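Local coordinates for cupin 2, conserved barrel (PDB 2OZJ), which is of unknown function but belongs to the cupin superfamily, whose members fold into a conserved beta-barrel, and pairs with a second copy of itself in the crystal, at the interface of chains A and B. Numbering follows the deposited sequence. Chains: chain A/B, Cupin 2, conserved barrel.

The interface of chains A and B. Residues chain A 8-9, 14-16, 19; chain B 61, 63, 83-85.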
# COMPACT_ATOMS: atom_id res chain seq x y z
N LEU A 8 3.40 -5.16 -11.30
CA LEU A 8 4.37 -4.72 -10.30
C LEU A 8 5.72 -5.36 -10.55
O LEU A 8 5.76 -6.52 -11.02
CB LEU A 8 3.91 -5.12 -8.89
CG LEU A 8 2.69 -4.38 -8.35
CD1 LEU A 8 2.00 -5.23 -7.26
CD2 LEU A 8 3.13 -3.00 -7.85
N PRO A 9 6.81 -4.63 -10.24
CA PRO A 9 8.09 -5.28 -10.52
C PRO A 9 8.38 -6.49 -9.64
O PRO A 9 8.01 -6.51 -8.45
CB PRO A 9 9.11 -4.18 -10.26
CG PRO A 9 8.47 -3.17 -9.45
CD PRO A 9 6.98 -3.29 -9.62
N LEU A 14 11.05 -0.66 -7.82
CA LEU A 14 10.84 0.68 -8.30
C LEU A 14 9.95 1.36 -7.29
O LEU A 14 9.14 0.70 -6.66
CB LEU A 14 10.16 0.68 -9.68
CG LEU A 14 10.86 -0.05 -10.84
CD1 LEU A 14 9.90 -0.18 -12.04
CD2 LEU A 14 12.12 0.66 -11.24
N PRO A 15 10.06 2.69 -7.20
CA PRO A 15 9.12 3.44 -6.41
C PRO A 15 7.75 3.33 -7.04
O PRO A 15 7.58 3.38 -8.27
CB PRO A 15 9.63 4.89 -6.54
CG PRO A 15 10.87 4.83 -7.24
CD PRO A 15 11.01 3.54 -7.90
N LEU A 16 6.75 3.22 -6.19
CA LEU A 16 5.42 3.01 -6.62
C LEU A 16 4.91 4.18 -7.49
O LEU A 16 4.29 3.99 -8.55
CB LEU A 16 4.60 2.80 -5.35
CG LEU A 16 3.26 2.14 -5.46
CD1 LEU A 16 3.26 0.81 -6.19
CD2 LEU A 16 2.77 2.01 -3.96
N LEU A 19 5.45 4.11 -11.35
CA LEU A 19 4.75 3.15 -12.18
C LEU A 19 3.57 3.80 -12.95
O LEU A 19 3.02 3.17 -13.83
CB LEU A 19 4.24 1.97 -11.37
CG LEU A 19 5.30 1.11 -10.66
CD1 LEU A 19 4.56 0.04 -9.89
CD2 LEU A 19 6.31 0.52 -11.61
N LEU B 61 3.05 -8.29 -2.08
CA LEU B 61 3.81 -7.08 -2.39
C LEU B 61 4.38 -6.49 -1.11
O LEU B 61 3.70 -6.35 -0.09
CB LEU B 61 2.99 -6.03 -3.13
CG LEU B 61 2.04 -5.03 -2.46
CD1 LEU B 61 2.79 -3.96 -1.62
CD2 LEU B 61 1.18 -4.32 -3.50
N LEU B 63 6.37 -3.04 0.32
CA LEU B 63 6.60 -1.61 0.11
C LEU B 63 7.44 -1.08 1.25
O LEU B 63 7.03 -1.17 2.42
CB LEU B 63 5.31 -0.82 0.00
CG LEU B 63 5.43 0.72 -0.08
CD1 LEU B 63 5.98 1.29 -1.42
CD2 LEU B 63 3.99 1.28 0.15
N GLU B 83 10.32 3.77 -0.41
CA GLU B 83 9.40 3.88 -1.53
C GLU B 83 9.44 2.72 -2.52
O GLU B 83 8.49 2.56 -3.27
CB GLU B 83 9.49 5.22 -2.29
CG GLU B 83 9.27 6.45 -1.44
CD GLU B 83 9.41 7.73 -2.25
OE1 GLU B 83 9.22 7.68 -3.49
OE2 GLU B 83 9.72 8.79 -1.66
N ASP B 84 10.48 1.90 -2.53
CA ASP B 84 10.49 0.74 -3.42
C ASP B 84 9.36 -0.23 -3.11
O ASP B 84 9.04 -0.47 -1.94
CB ASP B 84 11.80 -0.03 -3.31
CG ASP B 84 12.98 0.62 -4.06
OD1 ASP B 84 12.84 1.50 -4.98
OD2 ASP B 84 14.10 0.19 -3.72
N VAL B 85 8.80 -0.79 -4.19
CA VAL B 85 7.87 -1.88 -4.17
C VAL B 85 8.49 -3.05 -4.93
O VAL B 85 9.23 -2.88 -5.94
CB VAL B 85 6.48 -1.46 -4.73
CG1 VAL B 85 6.53 -1.26 -6.26
CG2 VAL B 85 5.46 -2.43 -4.34
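B:Val85 and A:Leu16 meet through torsions that send their methyl groups toward each other. In B:Val85, CG1 sits between the backbone N and the carbonyl carbon (chi1 72°) and points into chain A. In A:Leu16, CG is anti to the backbone N (chi1 -161°), and its two methyls reach different residues of chain B. The site is a short antiparallel pairing of strand 14-15 of one cupin subunit with strand 84-88 of the other, part of a two-fold symmetric interface. The dimer is that of the deposited assembly; the structure alone does not show that it forms in the cell.

The bridges pair A:Leu14 with B:Val85 and A:Pro15 with B:Asp84. The amide N of B:Val85 donates to the carbonyl O of A:Leu14 at 2.9 Å. This bond is nearly straight at the hydrogen (163°), but the donor lies above the carbonyl plane. The return bond, from A:Leu14 N to B:Val85 O, is weak. A further weak bond joins A:Leu16 N to B:Glu83 O, just before the B strand begins.

B:Val85 CG1 is the apolar centre of the patch. It lies 3.3 Å from A:Leu14 O, beside the hydrogen bond that this oxygen accepts. A:Leu16 CD1 packs against CG1 at 3.9 Å. A:Pro9 presents its ring, with CD 4.0 Å from the same CG1, and the two side chains cross at about a right angle. A:Leu8 adds its CD2 methyl.

The other leucine methyls reach strand 60-65. A:Leu8 CD1 touches B:Leu61 CD2 at 4.0 Å, the two side chains meeting at a slant. A:Leu16 CD2 touches B:Leu63 CD1 at 4.2 Å, the side chains crossing at about a right angle.

At the polar end, A:Pro15 and B:Asp84 lie side by side and point the same way. The carboxylate OD1 of B:Asp84 approaches the peptide bond between A:Leu14 and A:Pro15, 3.7 Å from A:Leu14 C. The backbone O of B:Glu83 lies 3.3 Å from A:Pro15 CA. The extended side chain of B:Glu83 brings its carboxylate OE1 loosely toward the proline ring, at CB.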